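Local coordinates for protein aminotransferase (Streptomyces pactum, PDB 4ZM4) that belongs to the class-III aminotransferases, pyridoxal-phosphate enzymes of fold type I built round a large, mainly parallel beta sheet, at residues L248-V253 with Y268-D273; V144-H149 with V215-V220. The protein carries 1 engineered substitution. All coordinates share one frame; numbering follows the deposited sequence.

How the contacts relate
Both contacts lie on the seven-stranded sheet of the aminotransferase fold, with contact 2 coming first along the chain and the two centres about 11 Å apart. Strand 212-217 pairs with 142-146 in contact 2 and with 247-251, which carries contact 1, on its other side. Probable backbone hydrogen bonds tie the contacts together: Val249 N lies 2.9 Å from Val215 O, and Asp251 N lies 2.8 Å from Val217 O. Just past the end of strand 212-217, Pro219 CG packs 3.6 Å from Phe250 CG. Both contacts reach the P3B pocket at or just past the C-terminal end of a strand, contact 1 through Asp251 and Val253, contact 2 through Glu218, whose side chain is about 4 Å from P3B.

Contact 1: L248-V253 with Y268-D273. With P3B ((3E,4R,5R)-4,5-dihydroxy-3-{[(Z)-{3-hydroxy-2-methyl-5-[(phosphonooxy)methyl]pyridin-4(1H)-ylidene}methyl]imino}cyclohex-1-ene-1-carboxylic acid), chain H.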
loop_
_atom_site.group_PDB
_atom_site.type_symbol
_atom_site.label_atom_id
_atom_site.label_comp_id
_atom_site.label_asym_id
_atom_site.label_seq_id
_atom_site.Cartn_x
_atom_site.Cartn_y
_atom_site.Cartn_z
ATOM N N LEU B 248 -10.426 4.535 -20.859
ATOM C CA LEU B 248 -11.471 4.127 -19.934
ATOM C C LEU B 248 -10.825 3.226 -18.867
ATOM O O LEU B 248 -10.203 2.211 -19.210
ATOM C CB LEU B 248 -12.613 3.396 -20.661
ATOM C CG LEU B 248 -13.783 2.860 -19.798
ATOM C CD1 LEU B 248 -14.406 3.927 -18.922
ATOM C CD2 LEU B 248 -14.848 2.240 -20.687
ATOM N N VAL B 249 -10.935 3.652 -17.598
ATOM C CA VAL B 249 -10.388 2.920 -16.469
ATOM C C VAL B 249 -11.522 2.351 -15.617
ATOM O O VAL B 249 -12.241 3.096 -14.973
ATOM C CB VAL B 249 -9.470 3.807 -15.590
ATOM C CG1 VAL B 249 -8.739 2.971 -14.573
ATOM C CG2 VAL B 249 -8.422 4.550 -16.436
ATOM N N PHE B 250 -11.648 1.027 -15.583
ATOM C CA PHE B 250 -12.578 0.391 -14.659
ATOM C C PHE B 250 -11.820 0.128 -13.384
ATOM O O PHE B 250 -10.826 -0.608 -13.360
ATOM C CB PHE B 250 -13.126 -0.952 -15.198
ATOM C CG PHE B 250 -14.274 -0.822 -16.163
ATOM C CD1 PHE B 250 -14.729 0.403 -16.604
ATOM C CD2 PHE B 250 -14.870 -1.957 -16.674
ATOM C CE1 PHE B 250 -15.776 0.502 -17.524
ATOM C CE2 PHE B 250 -15.903 -1.876 -17.601
ATOM C CZ PHE B 250 -16.362 -0.636 -18.016
ATOM N N ASP B 251 -12.302 0.718 -12.303
ATOM C CA ASP B 251 -11.850 0.356 -10.955
ATOM C C ASP B 251 -12.645 -0.861 -10.550
ATOM O O ASP B 251 -13.753 -0.744 -10.076
ATOM C CB ASP B 251 -12.056 1.523 -9.969
ATOM C CG ASP B 251 -11.479 1.255 -8.610
ATOM O OD1 ASP B 251 -11.088 0.107 -8.324
ATOM O OD2 ASP B 251 -11.420 2.217 -7.796
ATOM N N GLU B 252 -12.041 -2.036 -10.708
ATOM C CA GLU B 252 -12.653 -3.279 -10.281
ATOM C C GLU B 252 -12.079 -3.828 -8.973
ATOM O O GLU B 252 -12.072 -5.037 -8.747
ATOM C CB GLU B 252 -12.549 -4.303 -11.407
ATOM C CG GLU B 252 -13.297 -3.879 -12.673
ATOM C CD GLU B 252 -14.172 -4.974 -13.240
ATOM O OE1 GLU B 252 -14.845 -5.655 -12.436
ATOM O OE2 GLU B 252 -14.162 -5.167 -14.481
ATOM N N VAL B 253 -11.616 -2.940 -8.110
ATOM C CA VAL B 253 -11.035 -3.325 -6.822
ATOM C C VAL B 253 -12.039 -4.157 -6.051
ATOM O O VAL B 253 -11.682 -5.182 -5.491
ATOM C CB VAL B 253 -10.603 -2.076 -5.992
ATOM C CG1 VAL B 253 -10.561 -2.371 -4.492
ATOM C CG2 VAL B 253 -9.235 -1.591 -6.445
ATOM N N TYR B 268 -20.894 -7.413 -17.952
ATOM C CA TYR B 268 -21.632 -6.450 -18.746
ATOM C C TYR B 268 -21.125 -6.334 -20.183
ATOM O O TYR B 268 -21.653 -5.538 -20.958
ATOM C CB TYR B 268 -21.651 -5.085 -18.057
ATOM C CG TYR B 268 -22.308 -5.091 -16.680
ATOM C CD1 TYR B 268 -23.692 -5.145 -16.556
ATOM C CD2 TYR B 268 -21.539 -5.036 -15.506
ATOM C CE1 TYR B 268 -24.301 -5.152 -15.310
ATOM C CE2 TYR B 268 -22.142 -5.032 -14.248
ATOM C CZ TYR B 268 -23.528 -5.118 -14.156
ATOM O OH TYR B 268 -24.167 -5.131 -12.933
ATOM N N GLY B 269 -20.127 -7.131 -20.541
ATOM C CA GLY B 269 -19.610 -7.169 -21.904
ATOM C C GLY B 269 -19.032 -5.860 -22.430
ATOM O O GLY B 269 -19.232 -5.507 -23.593
ATOM N N VAL B 270 -18.342 -5.115 -21.581
ATOM C CA VAL B 270 -17.692 -3.849 -22.000
ATOM C C VAL B 270 -16.256 -3.879 -21.504
ATOM O O VAL B 270 -16.017 -4.096 -20.326
ATOM C CB VAL B 270 -18.399 -2.620 -21.409
ATOM C CG1 VAL B 270 -17.676 -1.332 -21.775
ATOM C CG2 VAL B 270 -19.829 -2.578 -21.887
ATOM N N GLU B 271 -15.315 -3.636 -22.405
ATOM C CA GLU B 271 -13.911 -3.762 -22.093
ATOM C C GLU B 271 -13.283 -2.378 -21.987
ATOM O O GLU B 271 -13.342 -1.592 -22.939
ATOM C CB GLU B 271 -13.203 -4.578 -23.149
ATOM C CG GLU B 271 -11.796 -4.991 -22.762
ATOM C CD GLU B 271 -11.160 -5.891 -23.811
ATOM O OE1 GLU B 271 -11.677 -7.028 -24.025
ATOM O OE2 GLU B 271 -10.168 -5.458 -24.432
ATOM N N PRO B 272 -12.684 -2.078 -20.816
ATOM C CA PRO B 272 -11.971 -0.830 -20.607
ATOM C C PRO B 272 -10.543 -0.910 -21.151
ATOM O O PRO B 272 -10.081 -1.995 -21.485
ATOM C CB PRO B 272 -11.893 -0.734 -19.090
ATOM C CG PRO B 272 -11.717 -2.143 -18.667
ATOM C CD PRO B 272 -12.554 -2.962 -19.645
ATOM N N ASP B 273 -9.848 0.230 -21.137
ATOM C CA ASP B 273 -8.432 0.323 -21.522
ATOM C C ASP B 273 -7.512 -0.124 -20.410
ATOM O O ASP B 273 -6.547 -0.823 -20.665
ATOM C CB ASP B 273 -8.107 1.754 -21.965
ATOM C CG ASP B 273 -8.922 2.179 -23.169
ATOM O OD1 ASP B 273 -8.945 1.398 -24.139
ATOM O OD2 ASP B 273 -9.630 3.218 -23.130
HETATM O OAH P3B H . -6.492 1.801 -0.811
HETATM P PBA P3B H . -7.354 0.471 -0.758
HETATM O OAI P3B H . -8.142 0.612 0.509
HETATM O OAC P3B H . -6.520 -0.799 -0.724
HETATM O OAQ P3B H . -8.327 0.651 -2.107
HETATM C CAM P3B H . -8.904 1.938 -2.500
HETATM C CAV P3B H . -10.047 1.658 -3.209
HETATM C CAL P3B H . -9.976 1.769 -4.590
HETATM N NAP P3B H . -11.104 1.446 -5.334
HETATM C CAU P3B H . -12.260 1.012 -4.727
HETATM C CAA P3B H . -13.379 0.727 -5.464
HETATM C CAW P3B H . -12.336 0.943 -3.407
HETATM O OAE P3B H . -13.502 0.513 -2.873
HETATM C CAX P3B H . -11.246 1.220 -2.581
HETATM C CAJ P3B H . -11.368 1.139 -1.149
HETATM N NAO P3B H . -12.584 0.944 -0.536
HETATM C CAT P3B H . -12.734 0.982 0.826
HETATM C CAK P3B H . -11.744 1.392 1.761
HETATM C CAS P3B H . -11.955 1.495 3.132
HETATM C CAR P3B H . -10.927 1.849 4.025
HETATM O OAD P3B H . -11.084 1.840 5.257
HETATM O OAB P3B H . -9.855 2.258 3.651
HETATM C CAN P3B H . -13.058 0.993 3.705
HETATM C CAY P3B H . -14.158 0.391 2.817
HETATM O OAF P3B H . -15.361 0.872 3.448
HETATM C CAZ P3B H . -14.078 0.730 1.274
HETATM O OAG P3B H . -14.823 -0.156 0.361
#
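Phe250 and Pro272 form the apolar centre of this contact, where a strand of the fold type I sheet meets the loop that leads into its parallel neighbour, strand 274-277; the two strands and the intervening helix 263-267 make a beta-alpha-beta unit. Pro272 crosses the aromatic side chain at about a right angle and puts CB over one ring face in a CH-pi contact, 4.0 Å from the Phe250 centroid and 18° off the ring normal. Its CG reaches Phe250 CD2 at 3.7 Å. At the tip of the ring, Val270 CG1 touches Phe250 CZ at 4.0 Å, while helix 233-244 packs on Val270 and Leu248. The polar edge is a reciprocal pair of bonds. Leu248 N donates to Asp273 OD2 (2.7 Å, 167°), and Asp273 N returns a more bent bond to Leu248 O (2.8 Å). With CG beside its own backbone N (chi1 -61°), Asp273 brings carboxylate and amide together against one residue; OD2 also takes a salt bridge from Arg238. Farther along the strand, Asp251 serves the pocket: OD2 accepts from P3B NAP at 2.6 Å and is also bonded to His151. The other oxygen closes an Asx turn, Val253 N donating to Asp251 OD1 at 3.1 Å, and that turn places Val253 CB 3.6 Å from P3B NAP.

Contact 2: V144-H149 with V215-V220; sequences VTFEGH and VIVEPV
His149 presents its ring edge to Glu218, whose backbone N donates to ND1 at 3.1 Å and lies only 4° out of the imidazole plane. ND1 is therefore the acceptor here. Glu147 O also lies at the edge, in the plane of the ring, and Phe146 CB rests 3.4 Å above one face of the His149 imidazole. Trp195 meets the ring edge-to-face. Val217 CG2 bridges the two flat groups, 3.8 Å from His149 CE1 and 3.7 Å from Phe146 CD2; it can do so because it stands anti to its backbone N. Farther round the phenyl ring, CE2 packs against Val215 CG1. The turn from Phe146 to His149 is type II, with Gly148 at positive phi, and it brings the imidazole back beside the end of strand 212-217, at Val217 and Glu218. Parallel pairing is direct at Val144 O, which accepts from Ile216 N at 2.9 Å. One step on, the strands part and a water takes over, accepting from Phe146 N at 2.9 Å and donating to Ile216 O at 2.7 Å. Glu218 OE2 passes 3.4 Å from His149 CA, and its carboxylate is gripped by Tyr150 N, Ala222 N and Asn223 beside P3B. Residues 144-146 and 215-217 diverge by 24°; their strands lie between strands 190-193 and 247-251, with helix 198-208 covering the face that carries Val144, Phe146 and Val215.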
loop_
_atom_site.group_PDB
_atom_site.type_symbol
_atom_site.label_atom_id
_atom_site.label_comp_id
_atom_site.label_asym_id
_atom_site.label_seq_id
_atom_site.Cartn_x
_atom_site.Cartn_y
_atom_site.Cartn_z
ATOM N N VAL B 144 -11.875 12.324 -15.263
ATOM C CA VAL B 144 -13.291 12.391 -14.938
ATOM C C VAL B 144 -13.642 11.309 -13.912
ATOM O O VAL B 144 -13.210 10.145 -14.051
ATOM C CB VAL B 144 -14.171 12.168 -16.179
ATOM C CG1 VAL B 144 -15.643 12.066 -15.790
ATOM C CG2 VAL B 144 -13.955 13.281 -17.223
ATOM N N THR B 145 -14.379 11.707 -12.873
ATOM C CA THR B 145 -14.876 10.785 -11.862
ATOM C C THR B 145 -16.399 10.895 -11.755
ATOM O O THR B 145 -17.004 11.812 -12.317
ATOM C CB THR B 145 -14.287 11.114 -10.487
ATOM O OG1 THR B 145 -14.673 12.431 -10.111
ATOM C CG2 THR B 145 -12.804 11.041 -10.495
ATOM N N PHE B 146 -17.012 9.976 -11.028
ATOM C CA PHE B 146 -18.442 10.083 -10.736
ATOM C C PHE B 146 -18.670 10.215 -9.236
ATOM O O PHE B 146 -17.980 9.605 -8.430
ATOM C CB PHE B 146 -19.215 8.879 -11.312
ATOM C CG PHE B 146 -19.167 8.801 -12.814
ATOM C CD1 PHE B 146 -20.120 9.438 -13.590
ATOM C CD2 PHE B 146 -18.170 8.066 -13.456
ATOM C CE1 PHE B 146 -20.102 9.330 -14.969
ATOM C CE2 PHE B 146 -18.132 7.990 -14.857
ATOM C CZ PHE B 146 -19.113 8.615 -15.611
ATOM N N GLU B 147 -19.717 10.937 -8.872
ATOM C CA GLU B 147 -20.029 11.195 -7.488
ATOM C C GLU B 147 -20.384 9.932 -6.729
ATOM O O GLU B 147 -21.271 9.154 -7.128
ATOM C CB GLU B 147 -21.185 12.182 -7.367
ATOM C CG GLU B 147 -21.330 12.687 -5.935
ATOM C CD GLU B 147 -22.433 13.695 -5.779
ATOM O OE1 GLU B 147 -23.488 13.511 -6.417
ATOM O OE2 GLU B 147 -22.245 14.649 -5.008
ATOM N N GLY B 148 -19.695 9.758 -5.600
ATOM C CA GLY B 148 -19.854 8.577 -4.737
ATOM C C GLY B 148 -18.887 7.450 -5.081
ATOM O O GLY B 148 -18.730 6.536 -4.303
ATOM N N HIS B 149 -18.251 7.527 -6.250
ATOM C CA HIS B 149 -17.317 6.513 -6.693
ATOM C C HIS B 149 -15.976 6.767 -6.005
ATOM O O HIS B 149 -15.471 7.864 -6.011
ATOM C CB HIS B 149 -17.139 6.524 -8.213
ATOM C CG HIS B 149 -18.359 6.070 -8.961
ATOM N ND1 HIS B 149 -18.336 5.077 -9.907
ATOM C CD2 HIS B 149 -19.650 6.475 -8.888
ATOM C CE1 HIS B 149 -19.552 4.878 -10.381
ATOM N NE2 HIS B 149 -20.370 5.715 -9.780
ATOM N N VAL B 215 -11.440 8.561 -18.007
ATOM C CA VAL B 215 -12.589 8.456 -17.161
ATOM C C VAL B 215 -12.353 7.260 -16.239
ATOM O O VAL B 215 -12.200 6.122 -16.709
ATOM C CB VAL B 215 -13.846 8.206 -17.955
ATOM C CG1 VAL B 215 -15.034 8.113 -17.007
ATOM C CG2 VAL B 215 -14.056 9.321 -18.984
ATOM N N ILE B 216 -12.356 7.491 -14.922
ATOM C CA ILE B 216 -12.286 6.382 -13.984
ATOM C C ILE B 216 -13.673 6.137 -13.390
ATOM O O ILE B 216 -14.415 7.112 -13.140
ATOM C CB ILE B 216 -11.212 6.594 -12.892
ATOM C CG1 ILE B 216 -11.077 5.356 -12.003
ATOM C CG2 ILE B 216 -11.530 7.815 -12.038
ATOM C CD1 ILE B 216 -9.749 5.244 -11.277
ATOM N N VAL B 217 -14.020 4.855 -13.176
ATOM C CA VAL B 217 -15.362 4.502 -12.789
ATOM C C VAL B 217 -15.440 3.143 -12.073
ATOM O O VAL B 217 -14.708 2.209 -12.415
ATOM C CB VAL B 217 -16.257 4.498 -14.029
ATOM C CG1 VAL B 217 -15.834 3.399 -14.968
ATOM C CG2 VAL B 217 -17.729 4.358 -13.638
ATOM N N GLU B 218 -16.285 3.059 -11.048
ATOM C CA GLU B 218 -16.698 1.782 -10.467
ATOM C C GLU B 218 -17.790 1.239 -11.352
ATOM O O GLU B 218 -18.906 1.758 -11.362
ATOM C CB GLU B 218 -17.248 1.938 -9.043
ATOM C CG GLU B 218 -16.211 2.262 -7.979
ATOM C CD GLU B 218 -16.814 2.280 -6.590
ATOM O OE1 GLU B 218 -17.531 1.303 -6.220
ATOM O OE2 GLU B 218 -16.588 3.267 -5.849
ATOM N N PRO B 219 -17.499 0.160 -12.112
ATOM C CA PRO B 219 -18.510 -0.254 -13.104
ATOM C C PRO B 219 -19.841 -0.603 -12.437
ATOM O O PRO B 219 -20.891 -0.357 -13.013
ATOM C CB PRO B 219 -17.875 -1.471 -13.792
ATOM C CG PRO B 219 -16.451 -1.460 -13.401
ATOM C CD PRO B 219 -16.323 -0.726 -12.121
ATOM N N VAL B 220 -19.790 -1.207 -11.272
ATOM C CA VAL B 220 -20.931 -1.217 -10.355
ATOM C C VAL B 220 -20.516 -0.342 -9.183
ATOM O O VAL B 220 -19.457 -0.551 -8.598
ATOM C CB VAL B 220 -21.220 -2.603 -9.783
ATOM C CG1 VAL B 220 -22.320 -2.522 -8.731
ATOM C CG2 VAL B 220 -21.627 -3.556 -10.868
HETATM O O HOH W 1 -15.309 7.715 -10.662
#